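Local atomic coordinates of uncharacterized protein (Pseudomonas syringae pv. tomato, PDB entry 3K4I), a protein that is of unknown function but belongs to the aldolase/RraA family and assembles as a trimer that binds magnesium ions in the crystal. Residues A45-G50 / R138-Q143; T98-I103 / K114-D119; D33-D38 / V190-A195; L23-L28 / G177-P182. All coordinates share one frame; numbering follows the deposited sequence.

Of the four contacts, contact 4 begins first along the chain: the first turn of helix 25-33, in 23-28, meets strand 177-181, closing a loop of nearly 150 residues. The turn after it, 33-38, reaches helix 186-207 in contact 3; because that helix follows strand 177-181, contacts 3 and 4 cross along the chain, and Ala193 packs on Leu28 between them. Contact 1, nested inside both, ties the end of strand 45-46 to the loop after strand 135-137. Innermost is contact 2, which closes the short excursion from 98-103 through helix 102-110 to strand 115-119. Contacts 1 and 2 touch through the Arg138-Asp119 salt bridge, whereas contact 3 lies on the other side of the chain's centre.

Contact 1. Residues A45-G50 / R138-Q143; sequences ASQVPG and RGRFMQ
Gln47 and Arg140 carry this contact, two polar side chains meeting just beyond a pair of strands. Ala45 and Ser46 form the short strand 45-46, which runs antiparallel to strand 135-137; Ala45 is bonded through its backbone to Ser137, and Gln47 to Leu135, so the chain arrives at Gln47 still in step with its partner strand. There the side chain folds over. CG stands beside the backbone N (chi1 -61°) and a turn about the CB-CG bond (chi2 -60°) brings the amide round to Arg140. Gln47 OE1 takes a hydrogen bond from Arg140 NE at 2.9 Å, with the nitrogen tilted 24° out of the amide plane. The backbone O of Gln47 takes a second, of 2.9 Å, from Arg140 NH2. Neither bond is straight, yet together they let the guanidinium grip the residue side-on, one nitrogen to the side-chain oxygen and one to the main-chain oxygen. The other end of the amide, NE2, is bonded to the carbonyl of Ser137 and passes 3.7 Å from Gly139 N, so both ends of the amide are engaged. This sews the edge of the mixed sheet of the RraA-like fold to the loop leaving its neighbouring strand. The Arg138 guanidinium makes salt bridges with Asp119 and Asp161, while the Arg140 side chain also packs on Ile125 and on Gly175 of the second subunit. Past Gln47, Val48 packs on Val128 and Ile129 of helix 125-130, and its carbonyl is bonded to Thr51 OG1.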
# COMPACT_ATOMS: atom_id res chain seq x y z
N ALA C 45 -2.54 -6.01 -6.00
CA ALA C 45 -1.47 -5.04 -5.98
C ALA C 45 -0.09 -5.70 -5.87
O ALA C 45 0.08 -6.69 -5.18
CB ALA C 45 -1.68 -4.04 -4.84
N SER C 46 0.89 -5.10 -6.52
CA SER C 46 2.26 -5.45 -6.23
C SER C 46 2.59 -5.24 -4.73
O SER C 46 2.39 -4.15 -4.18
CB SER C 46 3.21 -4.63 -7.11
OG SER C 46 4.53 -4.92 -6.71
N GLN C 47 3.11 -6.31 -4.10
CA GLN C 47 3.51 -6.26 -2.69
C GLN C 47 5.01 -6.11 -2.48
O GLN C 47 5.46 -5.91 -1.35
CB GLN C 47 3.00 -7.51 -1.94
CG GLN C 47 1.47 -7.66 -1.93
CD GLN C 47 0.73 -6.50 -1.27
OE1 GLN C 47 1.26 -5.83 -0.37
NE2 GLN C 47 -0.47 -6.23 -1.74
N VAL C 48 5.80 -6.24 -3.54
CA VAL C 48 7.24 -6.13 -3.38
C VAL C 48 7.71 -5.06 -4.35
O VAL C 48 7.69 -5.28 -5.55
CB VAL C 48 7.98 -7.48 -3.64
CG1 VAL C 48 9.51 -7.28 -3.50
CG2 VAL C 48 7.52 -8.55 -2.64
N PRO C 49 8.15 -3.91 -3.83
CA PRO C 49 8.58 -2.84 -4.73
C PRO C 49 9.69 -3.24 -5.73
O PRO C 49 10.60 -3.99 -5.39
CB PRO C 49 9.05 -1.74 -3.77
CG PRO C 49 8.14 -1.94 -2.54
CD PRO C 49 8.00 -3.45 -2.43
N GLY C 50 9.53 -2.80 -6.97
CA GLY C 50 10.53 -3.05 -8.02
C GLY C 50 10.52 -4.41 -8.68
O GLY C 50 11.45 -4.75 -9.45
N ARG C 138 -4.19 -8.94 -2.73
CA ARG C 138 -5.06 -7.91 -2.17
C ARG C 138 -4.58 -7.39 -0.82
O ARG C 138 -5.26 -6.58 -0.17
CB ARG C 138 -6.48 -8.44 -2.03
CG ARG C 138 -7.11 -8.81 -3.37
CD ARG C 138 -8.62 -9.05 -3.27
NE ARG C 138 -9.07 -9.64 -4.54
CZ ARG C 138 -9.17 -8.98 -5.70
NH1 ARG C 138 -8.90 -7.70 -5.77
NH2 ARG C 138 -9.56 -9.64 -6.80
N GLY C 139 -3.45 -7.88 -0.37
CA GLY C 139 -2.96 -7.42 0.93
C GLY C 139 -2.13 -8.43 1.68
O GLY C 139 -1.74 -9.48 1.11
N ARG C 140 -1.90 -8.10 2.93
CA ARG C 140 -0.97 -8.81 3.80
C ARG C 140 -1.65 -9.18 5.10
O ARG C 140 -2.34 -8.35 5.70
CB ARG C 140 0.23 -7.91 4.12
CG ARG C 140 0.97 -7.37 2.87
CD ARG C 140 1.82 -6.17 3.21
NE ARG C 140 2.73 -5.83 2.10
CZ ARG C 140 3.83 -5.08 2.25
NH1 ARG C 140 4.13 -4.56 3.44
NH2 ARG C 140 4.62 -4.84 1.22
N PHE C 141 -1.46 -10.44 5.50
CA PHE C 141 -1.97 -10.94 6.79
C PHE C 141 -1.07 -12.08 7.28
O PHE C 141 -0.09 -12.38 6.63
CB PHE C 141 -3.44 -11.37 6.66
CG PHE C 141 -4.20 -11.39 7.96
CD1 PHE C 141 -5.11 -12.41 8.23
CD2 PHE C 141 -4.01 -10.38 8.92
CE1 PHE C 141 -5.84 -12.43 9.43
CE2 PHE C 141 -4.75 -10.39 10.13
CZ PHE C 141 -5.65 -11.42 10.39
N MSE C 142 -1.38 -12.71 8.40
CA MSE C 142 -0.51 -13.77 8.93
C MSE C 142 -1.20 -15.09 9.24
O MSE C 142 -0.54 -16.12 9.42
CB MSE C 142 0.25 -13.26 10.17
CG MSE C 142 -0.49 -13.36 11.48
SE MSE C 142 -2.08 -12.23 11.63
CE MSE C 142 -1.18 -10.48 11.42
N GLN C 143 -2.53 -15.08 9.29
CA GLN C 143 -3.28 -16.27 9.70
C GLN C 143 -3.28 -17.30 8.56
O GLN C 143 -3.50 -16.96 7.39
CB GLN C 143 -4.71 -15.93 10.15
CG GLN C 143 -4.75 -15.12 11.45
CD GLN C 143 -6.17 -14.83 11.94
OE1 GLN C 143 -6.34 -14.31 13.04
NE2 GLN C 143 -7.17 -15.16 11.15

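Contact 2. Residues T98-I103 / K114-D119; sequences TVWGDI and KGTVID. With MG (magnesium ion), chain H.
One face of the Trp100 indole is covered by Thr116, whose OG1 sits 3.1 Å above the ring plane, displaced toward the rim; its nearest ring atom is CH2, 3.2 Å from OG1. Thr116 CB stands almost on the normal of the six-membered ring, 4.0 Å from its centroid, a CH-pi contact. OG1 has its polar partner in Tyr133 OH, while Trp100 NE1, at the indole edge, makes a weak hydrogen bond to Thr105 OG1. Ile118 CD1 comes in obliquely and rests 3.6 Å from Trp100 CB, and the Ile118 and Val99 side chains pass in opposite directions, their CG2 methyls 3.6 Å apart. With chi1 -168°, Trp100 CG lies opposite its own backbone N, which swings the indole over strand 115-119.

Past the N-cap Gly101, the Asp102 carboxylate binds magnesium through OD2 at 2.1 Å; four waters and Glu200 OE1 of the second subunit complete six ligands. The ion thus bridges two chains at the start of helix 102-110. Trp100 also touches Ile87 of strand 85-90, so this buried, mostly apolar patch joins the segment before the helix to both strands of a beta-alpha-beta unit, 85-90, 102-110 and 115-119.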
# COMPACT_ATOMS: atom_id res chain seq x y z
N THR C 98 -4.46 -16.59 4.70
CA THR C 98 -3.45 -16.42 3.63
C THR C 98 -3.22 -17.72 2.87
O THR C 98 -3.38 -18.82 3.42
CB THR C 98 -2.13 -15.92 4.22
OG1 THR C 98 -1.69 -16.84 5.22
CG2 THR C 98 -2.32 -14.54 4.85
N VAL C 99 -2.85 -17.59 1.60
CA VAL C 99 -2.64 -18.75 0.75
C VAL C 99 -1.26 -18.67 0.08
O VAL C 99 -1.05 -19.24 -1.00
CB VAL C 99 -3.76 -18.96 -0.31
CG1 VAL C 99 -5.10 -19.37 0.36
CG2 VAL C 99 -3.95 -17.76 -1.20
N TRP C 100 -0.32 -18.00 0.74
CA TRP C 100 1.10 -17.97 0.28
C TRP C 100 1.96 -17.53 1.47
O TRP C 100 1.55 -16.64 2.23
CB TRP C 100 1.29 -16.98 -0.85
CG TRP C 100 2.64 -17.13 -1.52
CD1 TRP C 100 3.77 -16.40 -1.27
CD2 TRP C 100 2.98 -18.08 -2.53
NE1 TRP C 100 4.81 -16.84 -2.10
CE2 TRP C 100 4.35 -17.87 -2.87
CE3 TRP C 100 2.25 -19.08 -3.20
CZ2 TRP C 100 5.02 -18.65 -3.83
CZ3 TRP C 100 2.90 -19.88 -4.14
CH2 TRP C 100 4.29 -19.64 -4.46
N GLY C 101 3.12 -18.14 1.64
CA GLY C 101 4.02 -17.73 2.73
C GLY C 101 5.44 -18.14 2.42
O GLY C 101 5.77 -18.37 1.25
N ASP C 102 6.26 -18.26 3.46
CA ASP C 102 7.71 -18.45 3.29
C ASP C 102 8.12 -19.74 2.60
O ASP C 102 8.98 -19.71 1.70
CB ASP C 102 8.49 -18.26 4.61
CG ASP C 102 7.98 -19.14 5.78
OD1 ASP C 102 7.16 -20.08 5.62
OD2 ASP C 102 8.45 -18.86 6.90
N ILE C 103 7.53 -20.85 3.03
CA ILE C 103 7.84 -22.16 2.44
C ILE C 103 7.60 -22.14 0.93
O ILE C 103 8.50 -22.49 0.13
CB ILE C 103 7.06 -23.29 3.13
CG1 ILE C 103 7.57 -23.51 4.57
CG2 ILE C 103 7.16 -24.59 2.37
CD1 ILE C 103 6.67 -24.46 5.40
N LYS C 114 7.78 -18.12 -11.36
CA LYS C 114 8.15 -16.71 -11.66
C LYS C 114 7.49 -15.67 -10.77
O LYS C 114 8.00 -14.56 -10.62
CB LYS C 114 7.84 -16.33 -13.12
CG LYS C 114 8.32 -17.30 -14.20
CD LYS C 114 9.82 -17.23 -14.39
CE LYS C 114 10.30 -15.86 -14.84
NZ LYS C 114 9.78 -15.51 -16.18
N GLY C 115 6.32 -16.02 -10.23
CA GLY C 115 5.58 -15.09 -9.40
C GLY C 115 4.25 -15.70 -8.96
O GLY C 115 3.84 -16.78 -9.44
N THR C 116 3.58 -15.00 -8.07
CA THR C 116 2.31 -15.46 -7.54
C THR C 116 1.35 -14.29 -7.51
O THR C 116 1.69 -13.22 -7.00
CB THR C 116 2.46 -16.06 -6.13
OG1 THR C 116 3.29 -17.22 -6.24
CG2 THR C 116 1.12 -16.54 -5.61
N VAL C 117 0.16 -14.53 -8.06
CA VAL C 117 -0.91 -13.54 -8.13
C VAL C 117 -2.03 -14.09 -7.25
O VAL C 117 -2.44 -15.23 -7.48
CB VAL C 117 -1.41 -13.42 -9.58
CG1 VAL C 117 -2.61 -12.52 -9.66
CG2 VAL C 117 -0.29 -12.91 -10.46
N ILE C 118 -2.55 -13.30 -6.31
CA ILE C 118 -3.54 -13.80 -5.34
C ILE C 118 -4.80 -12.95 -5.24
O ILE C 118 -4.73 -11.76 -4.90
CB ILE C 118 -2.95 -13.97 -3.92
CG1 ILE C 118 -1.64 -14.75 -3.97
CG2 ILE C 118 -3.93 -14.69 -3.02
CD1 ILE C 118 -0.92 -14.81 -2.64
N ASP C 119 -5.93 -13.60 -5.51
CA ASP C 119 -7.25 -13.03 -5.25
C ASP C 119 -7.52 -13.40 -3.79
O ASP C 119 -8.24 -14.35 -3.50
CB ASP C 119 -8.27 -13.63 -6.24
CG ASP C 119 -9.72 -13.34 -5.86
OD1 ASP C 119 -9.99 -12.26 -5.36
OD2 ASP C 119 -10.57 -14.24 -6.10
MG MG H . 7.69 -19.06 8.81
O HOH W 1 5.80 -19.05 8.14
O HOH W 2 7.69 -17.02 8.92
O HOH W 3 7.07 -19.01 10.71
O HOH W 4 9.55 -19.15 9.63

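Contact 3. Residues D33-D38 / V190-A195; sequences DSLGID and VLRARA
Ser34 and Leu35 occupy the middle of a type I turn, from Asp33 to Gly36, that ends helix 25-33 and comes up against Arg192 on helix 186-207, with the CA atoms of Ser34 and Arg192 8.5 Å apart. Arg192 reaches across with its chain extended from CG to NE. Its NH1 gives a hydrogen bond of 2.9 Å to Ser34 OG, fairly straight at 154° and lying in the guanidinium plane. Leu35 takes up a face of the same group: CD2 sits 3.4 Å from Arg192 CZ, over the centre of the guanidinium. One side chain is therefore held at its edge by a hydroxyl and covered from above by a methyl.

Gly36 closes the helix as a Schellman motif, with positive phi and two bonds back into the last turn, one of them Gly36 N to Asp33 O at 2.9 Å. Further bonds fix the polar pair, since Ser34 OG is also bonded to the carbonyl of Ala31, and Arg192 NE makes a salt bridge to Glu188, one turn earlier on its own helix. At the subunit interface, Asp33 and Asp38 make salt bridges to Arg148 of the third subunit.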
# COMPACT_ATOMS: atom_id res chain seq x y z
N ASP C 33 -7.26 -4.19 -25.15
CA ASP C 33 -8.43 -3.32 -25.35
C ASP C 33 -8.73 -3.20 -26.84
O ASP C 33 -9.90 -3.13 -27.23
CB ASP C 33 -8.17 -1.91 -24.80
CG ASP C 33 -8.30 -1.82 -23.30
OD1 ASP C 33 -8.65 -2.83 -22.65
OD2 ASP C 33 -8.03 -0.71 -22.79
N SER C 34 -7.68 -3.15 -27.67
CA SER C 34 -7.85 -3.07 -29.12
C SER C 34 -8.45 -4.33 -29.71
O SER C 34 -8.88 -4.34 -30.88
CB SER C 34 -6.51 -2.72 -29.83
OG SER C 34 -5.63 -3.81 -29.86
N LEU C 35 -8.49 -5.39 -28.91
CA LEU C 35 -9.12 -6.65 -29.29
C LEU C 35 -10.47 -6.83 -28.56
O LEU C 35 -11.14 -7.84 -28.75
CB LEU C 35 -8.16 -7.84 -29.10
CG LEU C 35 -6.88 -7.80 -29.99
CD1 LEU C 35 -5.80 -8.75 -29.48
CD2 LEU C 35 -7.19 -8.05 -31.45
N GLY C 36 -10.86 -5.85 -27.74
CA GLY C 36 -12.19 -5.85 -27.12
C GLY C 36 -12.24 -6.56 -25.79
O GLY C 36 -13.31 -6.93 -25.32
N ILE C 37 -11.09 -6.74 -25.16
CA ILE C 37 -10.95 -7.62 -23.99
C ILE C 37 -10.31 -6.85 -22.84
O ILE C 37 -9.31 -6.15 -23.03
CB ILE C 37 -10.06 -8.84 -24.37
CG1 ILE C 37 -10.83 -9.76 -25.33
CG2 ILE C 37 -9.57 -9.64 -23.13
CD1 ILE C 37 -9.89 -10.66 -26.10
N ASP C 38 -10.92 -6.93 -21.66
CA ASP C 38 -10.34 -6.39 -20.43
C ASP C 38 -9.40 -7.41 -19.88
O ASP C 38 -9.74 -8.59 -19.85
CB ASP C 38 -11.44 -6.24 -19.37
CG ASP C 38 -12.35 -5.04 -19.60
OD1 ASP C 38 -12.02 -4.19 -20.43
OD2 ASP C 38 -13.41 -4.94 -18.92
N VAL C 190 1.05 -9.43 -27.85
CA VAL C 190 2.43 -9.01 -27.64
C VAL C 190 2.92 -8.14 -28.82
O VAL C 190 3.56 -7.11 -28.60
CB VAL C 190 3.35 -10.22 -27.37
CG1 VAL C 190 4.84 -9.83 -27.48
CG2 VAL C 190 3.05 -10.78 -25.99
N LEU C 191 2.58 -8.54 -30.04
CA LEU C 191 2.85 -7.74 -31.23
C LEU C 191 2.20 -6.35 -31.14
O LEU C 191 2.86 -5.32 -31.40
CB LEU C 191 2.38 -8.48 -32.49
CG LEU C 191 2.62 -7.86 -33.87
CD1 LEU C 191 4.11 -7.90 -34.21
CD2 LEU C 191 1.82 -8.61 -34.93
N ARG C 192 0.93 -6.30 -30.75
CA ARG C 192 0.26 -5.01 -30.63
C ARG C 192 0.85 -4.14 -29.51
O ARG C 192 1.01 -2.92 -29.69
CB ARG C 192 -1.26 -5.21 -30.42
CG ARG C 192 -1.95 -5.65 -31.70
CD ARG C 192 -3.40 -6.02 -31.46
NE ARG C 192 -4.04 -6.45 -32.70
CZ ARG C 192 -5.17 -5.95 -33.19
NH1 ARG C 192 -5.83 -5.01 -32.52
NH2 ARG C 192 -5.65 -6.41 -34.34
N ALA C 193 1.22 -4.76 -28.39
CA ALA C 193 1.78 -4.05 -27.25
C ALA C 193 3.11 -3.41 -27.63
O ALA C 193 3.41 -2.30 -27.23
CB ALA C 193 1.97 -4.99 -26.04
N ARG C 194 3.91 -4.13 -28.41
CA ARG C 194 5.18 -3.57 -28.83
C ARG C 194 4.99 -2.30 -29.68
O ARG C 194 5.78 -1.34 -29.58
CB ARG C 194 5.91 -4.63 -29.64
CG ARG C 194 7.35 -4.34 -29.79
CD ARG C 194 7.82 -4.85 -31.11
NE ARG C 194 7.64 -6.29 -31.25
CZ ARG C 194 8.23 -7.02 -32.18
NH1 ARG C 194 9.07 -6.45 -33.05
NH2 ARG C 194 8.02 -8.33 -32.25
N ALA C 195 4.00 -2.32 -30.56
CA ALA C 195 3.65 -1.19 -31.40
C ALA C 195 3.13 -0.01 -30.58
O ALA C 195 3.47 1.14 -30.85
CB ALA C 195 2.62 -1.63 -32.45

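Contact 4. Residues L23-L28 / G177-P182; sequences LDTASL and GCVVVP
Thr25, in the first turn of helix 25-33, meets strand 177-181 through its CB and its methyl. Starting at CB, the side chain touches Val179 CG2 at 3.6 Å. There it branches. CG2, placed opposite the residue's carbonyl carbon, lies by the start of the strand, 3.5 Å from Gly177 O and 3.9 Å from Val179 CG2. OG1 (chi1 49°) sits between the backbone N and the carbonyl carbon and turns to another partner, Asp174 OD1, with which it is hydrogen-bonded; the hydroxyl is thus satisfied at the end of strand 170-174 while the methyl packs on its neighbour.

Val179 answers with both branches. CG2 lies against Thr25 and also comes 3.7 Å from Thr25 O, whereas CG1 turns to the next turn of the helix and stands 4.5 Å from Leu28 CB, a looser contact. Leu28 then reaches on to Val172 of strand 170-174 and, on helix 186-207, to Val189 and Ala193. No hydrogen bond links the two segments, and all the touching residues are buried. Met142 of the third subunit packs on both Thr25 and Val179, so this seam also forms part of the trimer interface. Helix 25-33 here lies on an antiparallel hairpin, strands 170-174 and 177-181, and helix 186-207 packs against helix 25-33: helix-on-sheet packing in the RraA-like fold.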
# COMPACT_ATOMS: atom_id res chain seq x y z
N LEU C 23 7.97 -5.24 -21.93
CA LEU C 23 6.63 -4.72 -22.06
C LEU C 23 6.01 -4.47 -20.69
O LEU C 23 6.13 -5.30 -19.80
CB LEU C 23 5.72 -5.65 -22.89
CG LEU C 23 6.08 -5.85 -24.36
CD1 LEU C 23 5.17 -6.89 -25.04
CD2 LEU C 23 6.12 -4.53 -25.18
N ASP C 24 5.36 -3.32 -20.56
CA ASP C 24 4.67 -2.91 -19.34
C ASP C 24 3.24 -3.43 -19.38
O ASP C 24 2.67 -3.65 -20.47
CB ASP C 24 4.56 -1.37 -19.32
CG ASP C 24 5.90 -0.67 -19.19
OD1 ASP C 24 5.97 0.52 -19.56
OD2 ASP C 24 6.88 -1.27 -18.70
N THR C 25 2.64 -3.61 -18.20
CA THR C 25 1.22 -3.96 -18.13
C THR C 25 0.33 -3.01 -18.92
O THR C 25 -0.68 -3.45 -19.49
CB THR C 25 0.73 -4.08 -16.68
OG1 THR C 25 1.15 -2.92 -15.95
CG2 THR C 25 1.33 -5.35 -16.03
N ALA C 26 0.67 -1.71 -18.93
CA ALA C 26 -0.12 -0.75 -19.71
C ALA C 26 -0.16 -1.06 -21.21
O ALA C 26 -1.22 -0.98 -21.83
CB ALA C 26 0.34 0.70 -19.44
N SER C 27 1.00 -1.39 -21.80
CA SER C 27 1.03 -1.69 -23.22
C SER C 27 0.17 -2.92 -23.54
O SER C 27 -0.58 -2.93 -24.52
CB SER C 27 2.47 -1.93 -23.69
OG SER C 27 3.32 -0.93 -23.13
N LEU C 28 0.30 -3.95 -22.69
CA LEU C 28 -0.42 -5.19 -22.90
C LEU C 28 -1.91 -4.98 -22.74
O LEU C 28 -2.69 -5.50 -23.53
CB LEU C 28 0.08 -6.27 -21.93
CG LEU C 28 1.46 -6.76 -22.40
CD1 LEU C 28 2.18 -7.43 -21.27
CD2 LEU C 28 1.31 -7.71 -23.62
N GLY C 177 0.13 -3.48 -11.34
CA GLY C 177 -0.78 -4.60 -11.14
C GLY C 177 -0.59 -5.75 -12.11
O GLY C 177 0.51 -5.92 -12.72
N CYS C 178 -1.65 -6.53 -12.29
CA CYS C 178 -1.57 -7.78 -13.08
C CYS C 178 -2.56 -7.77 -14.27
O CYS C 178 -3.73 -7.38 -14.14
CB CYS C 178 -1.89 -8.98 -12.21
SG CYS C 178 -1.07 -8.97 -10.56
N VAL C 179 -2.08 -8.27 -15.40
CA VAL C 179 -2.88 -8.39 -16.64
C VAL C 179 -2.93 -9.85 -17.10
O VAL C 179 -1.90 -10.56 -17.05
CB VAL C 179 -2.28 -7.53 -17.78
CG1 VAL C 179 -3.06 -7.69 -19.07
CG2 VAL C 179 -2.23 -6.07 -17.40
N VAL C 180 -4.12 -10.30 -17.50
CA VAL C 180 -4.33 -11.68 -18.02
C VAL C 180 -4.48 -11.59 -19.53
O VAL C 180 -5.37 -10.88 -20.04
CB VAL C 180 -5.63 -12.34 -17.48
CG1 VAL C 180 -5.80 -13.76 -18.04
CG2 VAL C 180 -5.66 -12.30 -15.93
N VAL C 181 -3.61 -12.28 -20.25
CA VAL C 181 -3.67 -12.31 -21.70
C VAL C 181 -4.12 -13.70 -22.13
O VAL C 181 -3.40 -14.69 -21.90
CB VAL C 181 -2.27 -11.99 -22.33
CG1 VAL C 181 -2.30 -12.11 -23.87
CG2 VAL C 181 -1.76 -10.62 -21.91
N PRO C 182 -5.29 -13.81 -22.81
CA PRO C 182 -5.71 -15.16 -23.22
C PRO C 182 -4.67 -15.84 -24.11
O PRO C 182 -4.10 -15.22 -25.01
CB PRO C 182 -6.99 -14.90 -24.03
CG PRO C 182 -7.56 -13.59 -23.40
CD PRO C 182 -6.27 -12.78 -23.18